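Local coordinates for tumor necrosis factor receptor superfamily member 16 (Rattus norvegicus, PDB 4F42), which probably passes on neurotrophin signals inside the cell as the low-affinity nerve growth factor receptor p75NTR, whose intracellular death domain is the part resolved, at residues 32-37 / 54-59; 40-45 / 50-55. One frame throughout, in Å; residues are numbered along the deposited sequence.

Overall arrangement
Both contacts pack against helix 48-56 within one death domain, and both draw on the chain that runs from the end of helix 24-32 through helix 36-41 to the loop after it. Contact 1 (32-37 / 54-59) is partly buried and uses the C-terminal end of helix 48-56: a leucine methyl over an indole, plus a hydroxyl pair. Contact 2 (40-45 / 50-55) lies nearer the surface, along the preceding turns, and is almost wholly apolar, with a phenylalanine ring laid on the backbone. Their centres are 8 Å apart, and they share S55. Y34 of contact 1 joins them directly, its CE2 lying 3.8 Å from CD1 of L52.

Contact 1 (32-37 / 54-59); sequences LGYQPE and ASWGAQ
L32 and Y34 pack on W56 and S55 in a mixed apolar and polar contact, which brings the linker between helices 24-32 and 36-41 against the C-terminal end of helix 48-56 in the six-helix death-domain bundle. The apolar half is a CH-pi contact: L32 CD1 stands 3.9 Å from the centroid of the five-membered ring of W56, only 5° off the ring normal, so the methyl sits over the indole face. The second branch shifts toward the nitrogen side, with L32 CD2 3.6 Å from W56 NE1, and the two side chains cross at about a right angle. A chi1 of 175°, with CG anti to the backbone N, carries the indole out from the side of the last turn, where one face meets L32 CD1.

The polar half belongs to Y34. Its OH is hydrogen-bonded to S55 OG at 3.3 Å, a long bond in which either hydroxyl may be the donor. S55 OG and W56 CB both lie at the edge of the phenol ring, near its plane, and Y34 OH comes to 3.4 Å from W56 CB. The same oxygen is 3.1 Å from W56 N, but the angle is too poor for a hydrogen bond.

Between the two contacting residues, G33 has a positive phi of 101° and closes a Schellman motif that ends helix 24-32; Q35 then takes the N-cap position of helix 36-41. Around the contact, helix 64-73 supplies A70 against L32 and L67 against W56, while Y5 and A62 also touch the indole and H38 meets the Y34 ring edge-to-face.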
ATOM      1  N   LEU A  32       3.578   7.496   1.796  1.00 18.23           N
ATOM      2  CA  LEU A  32       2.396   7.629   2.654  1.00 18.41           C
ATOM      3  C   LEU A  32       2.709   8.354   3.978  1.00 18.94           C
ATOM      4  O   LEU A  32       1.806   8.647   4.772  1.00 19.19           O
ATOM      5  CB  LEU A  32       1.747   6.264   2.890  1.00 18.07           C
ATOM      6  CG  LEU A  32       1.200   5.510   1.670  1.00 16.96           C
ATOM      7  CD1 LEU A  32       0.797   4.110   2.081  1.00 15.40           C
ATOM      8  CD2 LEU A  32       0.018   6.236   1.053  1.00 16.27           C
ATOM      9  N   GLY A  33       3.985   8.659   4.193  1.00 19.28           N
ATOM     10  CA  GLY A  33       4.408   9.511   5.301  1.00 19.86           C
ATOM     11  C   GLY A  33       4.972   8.800   6.524  1.00 20.15           C
ATOM     12  O   GLY A  33       5.069   9.404   7.589  1.00 20.65           O
ATOM     13  N   TYR A  34       5.341   7.528   6.371  1.00 19.91           N
ATOM     14  CA  TYR A  34       5.932   6.734   7.441  1.00 19.87           C
ATOM     15  C   TYR A  34       7.442   6.933   7.513  1.00 20.15           C
ATOM     16  O   TYR A  34       8.125   6.853   6.499  1.00 20.33           O
ATOM     17  CB  TYR A  34       5.648   5.249   7.202  1.00 19.77           C
ATOM     18  CG  TYR A  34       4.224   4.827   7.433  1.00 19.24           C
ATOM     19  CD1 TYR A  34       3.811   4.392   8.685  1.00 19.41           C
ATOM     20  CD2 TYR A  34       3.288   4.846   6.393  1.00 19.92           C
ATOM     21  CE1 TYR A  34       2.503   3.994   8.913  1.00 20.10           C
ATOM     22  CE2 TYR A  34       1.961   4.454   6.610  1.00 19.41           C
ATOM     23  CZ  TYR A  34       1.587   4.025   7.873  1.00 20.09           C
ATOM     24  OH  TYR A  34       0.303   3.638   8.123  1.00 21.07           O
ATOM     25  N   GLN A  35       7.968   7.162   8.714  1.00 20.56           N
ATOM     26  CA  GLN A  35       9.415   7.295   8.903  1.00 21.05           C
ATOM     27  C   GLN A  35      10.123   5.933   8.767  1.00 21.19           C
ATOM     28  O   GLN A  35       9.473   4.886   8.893  1.00 21.60           O
ATOM     29  CB  GLN A  35       9.735   7.959  10.248  1.00 21.18           C
ATOM     30  CG  GLN A  35       9.242   9.400  10.392  1.00 22.41           C
ATOM     31  CD  GLN A  35       9.777  10.326   9.314  1.00 24.46           C
ATOM     32  OE1 GLN A  35       9.008  10.942   8.575  1.00 25.73           O
ATOM     33  NE2 GLN A  35      11.096  10.421   9.214  1.00 25.11           N
ATOM     34  N   PRO A  36      11.449   5.941   8.497  1.00 21.04           N
ATOM     35  CA  PRO A  36      12.194   4.688   8.265  1.00 20.98           C
ATOM     36  C   PRO A  36      12.057   3.640   9.371  1.00 20.87           C
ATOM     37  O   PRO A  36      11.885   2.458   9.070  1.00 20.77           O
ATOM     38  CB  PRO A  36      13.653   5.159   8.159  1.00 20.96           C
ATOM     39  CG  PRO A  36      13.538   6.587   7.658  1.00 21.36           C
ATOM     40  CD  PRO A  36      12.329   7.126   8.387  1.00 20.91           C
ATOM     41  N   GLU A  37      12.130   4.075  10.629  1.00 20.78           N
ATOM     42  CA  GLU A  37      12.070   3.164  11.780  1.00 20.55           C
ATOM     43  C   GLU A  37      10.666   2.623  12.003  1.00 20.09           C
ATOM     44  O   GLU A  37      10.505   1.483  12.449  1.00 20.05           O
ATOM     45  CB  GLU A  37      12.574   3.849  13.046  1.00 20.66           C
ATOM     46  CG  GLU A  37      14.036   4.286  12.976  1.00 22.66           C
ATOM     47  CD  GLU A  37      14.249   5.604  12.229  1.00 24.44           C
ATOM     48  OE1 GLU A  37      13.259   6.335  11.975  1.00 25.59           O
ATOM     49  OE2 GLU A  37      15.419   5.909  11.900  1.00 25.23           O
ATOM     50  N   ALA A  54      -3.005  -2.246   6.519  1.00 20.99           N
ATOM     51  CA  ALA A  54      -4.030  -2.367   7.561  1.00 21.38           C
ATOM     52  C   ALA A  54      -3.934  -1.207   8.541  1.00 21.83           C
ATOM     53  O   ALA A  54      -4.953  -0.683   8.995  1.00 22.07           O
ATOM     54  CB  ALA A  54      -3.882  -3.680   8.302  1.00 21.20           C
ATOM     55  N   SER A  55      -2.703  -0.827   8.873  1.00 22.31           N
ATOM     56  CA  SER A  55      -2.434   0.324   9.725  1.00 22.92           C
ATOM     57  C   SER A  55      -2.843   1.611   9.001  1.00 23.36           C
ATOM     58  O   SER A  55      -3.692   2.356   9.499  1.00 23.67           O
ATOM     59  CB  SER A  55      -0.954   0.354  10.124  1.00 22.84           C
ATOM     60  OG  SER A  55      -0.557   1.640  10.571  1.00 23.17           O
ATOM     61  N   TRP A  56      -2.245   1.855   7.830  1.00 23.54           N
ATOM     62  CA  TRP A  56      -2.591   3.002   6.977  1.00 23.78           C
ATOM     63  C   TRP A  56      -4.104   3.085   6.732  1.00 24.71           C
ATOM     64  O   TRP A  56      -4.717   4.137   6.925  1.00 24.47           O
ATOM     65  CB  TRP A  56      -1.832   2.925   5.639  1.00 23.21           C
ATOM     66  CG  TRP A  56      -2.222   3.991   4.653  1.00 21.27           C
ATOM     67  CD1 TRP A  56      -1.883   5.321   4.702  1.00 20.23           C
ATOM     68  CD2 TRP A  56      -3.028   3.826   3.481  1.00 19.10           C
ATOM     69  NE1 TRP A  56      -2.427   5.987   3.635  1.00 20.15           N
ATOM     70  CE2 TRP A  56      -3.138   5.097   2.870  1.00 20.32           C
ATOM     71  CE3 TRP A  56      -3.666   2.733   2.886  1.00 18.39           C
ATOM     72  CZ2 TRP A  56      -3.864   5.298   1.685  1.00 20.22           C
ATOM     73  CZ3 TRP A  56      -4.389   2.932   1.715  1.00 17.69           C
ATOM     74  CH2 TRP A  56      -4.481   4.201   1.124  1.00 18.65           C
ATOM     75  N   GLY A  57      -4.684   1.954   6.335  1.00 25.93           N
ATOM     76  CA  GLY A  57      -6.102   1.835   5.998  1.00 27.59           C
ATOM     77  C   GLY A  57      -7.070   2.190   7.107  1.00 28.89           C
ATOM     78  O   GLY A  57      -8.273   2.351   6.858  1.00 28.71           O
ATOM     79  N   ALA A  58      -6.548   2.314   8.327  1.00 30.23           N
ATOM     80  CA  ALA A  58      -7.360   2.692   9.488  1.00 31.63           C
ATOM     81  C   ALA A  58      -7.934   4.111   9.380  1.00 32.59           C
ATOM     82  O   ALA A  58      -9.051   4.361   9.852  1.00 33.07           O
ATOM     83  CB  ALA A  58      -6.568   2.530  10.785  1.00 31.46           C
ATOM     84  N   GLN A  59      -7.179   5.027   8.764  1.00 33.45           N
ATOM     85  CA  GLN A  59      -7.622   6.419   8.589  1.00 34.32           C
ATOM     86  C   GLN A  59      -8.786   6.513   7.609  1.00 34.44           C
ATOM     87  O   GLN A  59      -9.028   5.590   6.825  1.00 34.44           O
ATOM     88  CB  GLN A  59      -6.484   7.302   8.084  1.00 34.53           C
ATOM     89  CG  GLN A  59      -5.128   7.042   8.721  1.00 36.79           C
ATOM     90  CD  GLN A  59      -3.982   7.302   7.753  1.00 39.28           C
ATOM     91  OE1 GLN A  59      -4.153   7.226   6.529  1.00 40.02           O
ATOM     92  NE2 GLN A  59      -2.804   7.606   8.296  1.00 40.23           N
TER

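Contact 2 (40-45 / 50-55); sequences DSFTHE and RALLAS
F42 reaches across to A51, L52 and S55, joining the exit of helix 36-41 to helix 48-56 of the six-helix death-domain bundle. At CB the side chain leaves toward that helix, and a first torsion of -73° sets CG beside the backbone N and opposite the carbonyl carbon. On one flank of the ring, CD1 of F42 is 3.7 Å from CB of A51; further out, CE1 comes to 3.5 Å from the carbonyl O of A51, already engaged by S55 N in the regular helical bond, so this is van der Waals contact. On the other flank F42 CE2 meets L52 CD1 at 3.8 Å. At the tip, CZ of F42 is 3.8 Å from CB of S55, reached obliquely.

The ring is also sandwiched. L52 CA is 4.0 Å from the F42 centroid and 12° off the ring normal, a CH-pi contact centred on one face, whereas S41 OG lies over the opposite face, displaced toward the rim and itself bonded to the carbonyl of H38. Closer to the surface, E45 has CG beside its backbone N (chi1 -56°), which lays that atom 3.5 Å from CB of A51, a methyl that F42 also touches. No hydrogen bond crosses the contact.

Helix 24-32 borders the same group, with W25 on F42 and A29 on L52, and Y34 touches both from the loop before helix 36-41. R50, immediately before A51, forms salt bridges with E14 and E17 of helix 10-19; with these, K18, A46 and C47 it lines the pocket of a bound 5-mercapto-2-nitro-benzoic acid.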
ATOM      1  N   ASP A  40      10.517  -0.012   9.366  1.00 18.94           N
ATOM      2  CA  ASP A  40      11.265  -1.139   9.921  1.00 19.34           C
ATOM      3  C   ASP A  40      10.457  -1.917  10.969  1.00 19.20           C
ATOM      4  O   ASP A  40      10.628  -3.120  11.094  1.00 19.72           O
ATOM      5  CB  ASP A  40      12.595  -0.678  10.539  1.00 19.67           C
ATOM      6  CG  ASP A  40      13.623  -0.234   9.502  1.00 21.00           C
ATOM      7  OD1 ASP A  40      13.539  -0.648   8.320  1.00 22.10           O
ATOM      8  OD2 ASP A  40      14.533   0.536   9.886  1.00 22.08           O
ATOM      9  N   SER A  41       9.571  -1.240  11.700  1.00 18.75           N
ATOM     10  CA  SER A  41       8.729  -1.900  12.694  1.00 18.18           C
ATOM     11  C   SER A  41       7.785  -2.940  12.086  1.00 18.34           C
ATOM     12  O   SER A  41       7.350  -3.864  12.788  1.00 18.37           O
ATOM     13  CB  SER A  41       7.925  -0.878  13.498  1.00 18.10           C
ATOM     14  OG  SER A  41       6.657  -0.625  12.905  1.00 18.06           O
ATOM     15  N   PHE A  42       7.465  -2.795  10.796  1.00 17.89           N
ATOM     16  CA  PHE A  42       6.515  -3.708  10.138  1.00 17.61           C
ATOM     17  C   PHE A  42       7.204  -4.957   9.636  1.00 17.89           C
ATOM     18  O   PHE A  42       6.545  -5.935   9.289  1.00 17.94           O
ATOM     19  CB  PHE A  42       5.759  -3.029   8.985  1.00 17.30           C
ATOM     20  CG  PHE A  42       4.715  -2.041   9.433  1.00 15.91           C
ATOM     21  CD1 PHE A  42       3.536  -2.470  10.029  1.00 16.05           C
ATOM     22  CD2 PHE A  42       4.905  -0.680   9.246  1.00 14.94           C
ATOM     23  CE1 PHE A  42       2.565  -1.551  10.458  1.00 15.10           C
ATOM     24  CE2 PHE A  42       3.939   0.243   9.656  1.00 14.26           C
ATOM     25  CZ  PHE A  42       2.772  -0.194  10.266  1.00 13.41           C
ATOM     26  N   THR A  43       8.533  -4.924   9.597  1.00 18.22           N
ATOM     27  CA  THR A  43       9.310  -6.070   9.141  1.00 18.69           C
ATOM     28  C   THR A  43       9.217  -7.236  10.122  1.00 18.60           C
ATOM     29  O   THR A  43       9.558  -8.363   9.781  1.00 18.53           O
ATOM     30  CB  THR A  43      10.794  -5.719   8.906  1.00 18.90           C
ATOM     31  OG1 THR A  43      11.438  -5.441  10.158  1.00 18.90           O
ATOM     32  CG2 THR A  43      10.924  -4.522   7.962  1.00 19.71           C
ATOM     33  N   HIS A  44       8.744  -6.942  11.332  1.00 18.68           N
ATOM     34  CA  HIS A  44       8.519  -7.939  12.377  1.00 18.81           C
ATOM     35  C   HIS A  44       7.249  -8.740  12.153  1.00 18.89           C
ATOM     36  O   HIS A  44       7.037  -9.767  12.800  1.00 19.10           O
ATOM     37  CB  HIS A  44       8.520  -7.273  13.750  1.00 18.60           C
ATOM     38  CG  HIS A  44       9.860  -6.725  14.115  1.00 19.77           C
ATOM     39  ND1 HIS A  44      10.734  -7.392  14.940  1.00 20.50           N
ATOM     40  CD2 HIS A  44      10.509  -5.613  13.694  1.00 20.44           C
ATOM     41  CE1 HIS A  44      11.855  -6.699  15.040  1.00 21.49           C
ATOM     42  NE2 HIS A  44      11.744  -5.618  14.290  1.00 21.17           N
ATOM     43  N   GLU A  45       6.421  -8.281  11.226  1.00 18.72           N
ATOM     44  CA  GLU A  45       5.191  -8.975  10.913  1.00 19.09           C
ATOM     45  C   GLU A  45       5.463 -10.076   9.903  1.00 19.06           C
ATOM     46  O   GLU A  45       6.462 -10.026   9.186  1.00 19.00           O
ATOM     47  CB  GLU A  45       4.144  -7.998  10.381  1.00 18.91           C
ATOM     48  CG  GLU A  45       3.858  -6.839  11.300  1.00 19.50           C
ATOM     49  CD  GLU A  45       3.309  -7.263  12.651  1.00 22.81           C
ATOM     50  OE1 GLU A  45       2.665  -8.338  12.745  1.00 22.81           O
ATOM     51  OE2 GLU A  45       3.524  -6.506  13.627  1.00 24.35           O
ATOM     52  N   ARG A  50       0.833  -6.214   4.123  1.00 19.88           N
ATOM     53  CA  ARG A  50      -0.515  -6.300   4.677  1.00 20.36           C
ATOM     54  C   ARG A  50      -0.649  -5.534   6.001  1.00 20.46           C
ATOM     55  O   ARG A  50      -1.635  -4.823   6.218  1.00 20.32           O
ATOM     56  CB  ARG A  50      -0.916  -7.758   4.869  1.00 20.44           C
ATOM     57  CG  ARG A  50      -2.277  -7.950   5.516  1.00 20.73           C
ATOM     58  CD  ARG A  50      -2.636  -9.415   5.543  1.00 22.84           C
ATOM     59  NE  ARG A  50      -2.731  -9.977   4.195  1.00 24.22           N
ATOM     60  CZ  ARG A  50      -2.954 -11.263   3.923  1.00 25.57           C
ATOM     61  NH1 ARG A  50      -3.101 -12.152   4.909  1.00 24.29           N
ATOM     62  NH2 ARG A  50      -3.031 -11.662   2.653  1.00 25.61           N
ATOM     63  N   ALA A  51       0.347  -5.691   6.871  1.00 20.31           N
ATOM     64  CA  ALA A  51       0.396  -4.978   8.153  1.00 20.19           C
ATOM     65  C   ALA A  51       0.430  -3.455   7.968  1.00 19.91           C
ATOM     66  O   ALA A  51      -0.258  -2.732   8.682  1.00 20.40           O
ATOM     67  CB  ALA A  51       1.595  -5.456   8.987  1.00 19.55           C
ATOM     68  N   LEU A  52       1.212  -2.987   6.997  1.00 19.59           N
ATOM     69  CA  LEU A  52       1.341  -1.563   6.707  1.00 19.34           C
ATOM     70  C   LEU A  52       0.021  -0.984   6.250  1.00 19.67           C
ATOM     71  O   LEU A  52      -0.439   0.020   6.781  1.00 20.37           O
ATOM     72  CB  LEU A  52       2.397  -1.316   5.629  1.00 18.92           C
ATOM     73  CG  LEU A  52       2.440   0.128   5.112  1.00 18.68           C
ATOM     74  CD1 LEU A  52       3.411   0.955   5.925  1.00 18.45           C
ATOM     75  CD2 LEU A  52       2.814   0.152   3.640  1.00 18.57           C
ATOM     76  N   LEU A  53      -0.580  -1.630   5.258  1.00 19.86           N
ATOM     77  CA  LEU A  53      -1.823  -1.186   4.660  1.00 19.92           C
ATOM     78  C   LEU A  53      -3.024  -1.280   5.598  1.00 20.48           C
ATOM     79  O   LEU A  53      -3.950  -0.487   5.481  1.00 20.75           O
ATOM     80  CB  LEU A  53      -2.069  -1.957   3.359  1.00 19.95           C
ATOM     81  CG  LEU A  53      -0.989  -1.714   2.286  1.00 19.66           C
ATOM     82  CD1 LEU A  53      -1.101  -2.709   1.155  1.00 19.27           C
ATOM     83  CD2 LEU A  53      -1.019  -0.271   1.757  1.00 18.89           C
ATOM     84  N   ALA A  54      -3.005  -2.246   6.519  1.00 20.99           N
ATOM     85  CA  ALA A  54      -4.030  -2.367   7.561  1.00 21.38           C
ATOM     86  C   ALA A  54      -3.934  -1.207   8.541  1.00 21.83           C
ATOM     87  O   ALA A  54      -4.953  -0.683   8.995  1.00 22.07           O
ATOM     88  CB  ALA A  54      -3.882  -3.680   8.302  1.00 21.20           C
ATOM     89  N   SER A  55      -2.703  -0.827   8.873  1.00 22.31           N
ATOM     90  CA  SER A  55      -2.434   0.324   9.725  1.00 22.92           C
ATOM     91  C   SER A  55      -2.843   1.611   9.001  1.00 23.36           C
ATOM     92  O   SER A  55      -3.692   2.356   9.499  1.00 23.67           O
ATOM     93  CB  SER A  55      -0.954   0.354  10.124  1.00 22.84           C
ATOM     94  OG  SER A  55      -0.557   1.640  10.571  1.00 23.17           O
TER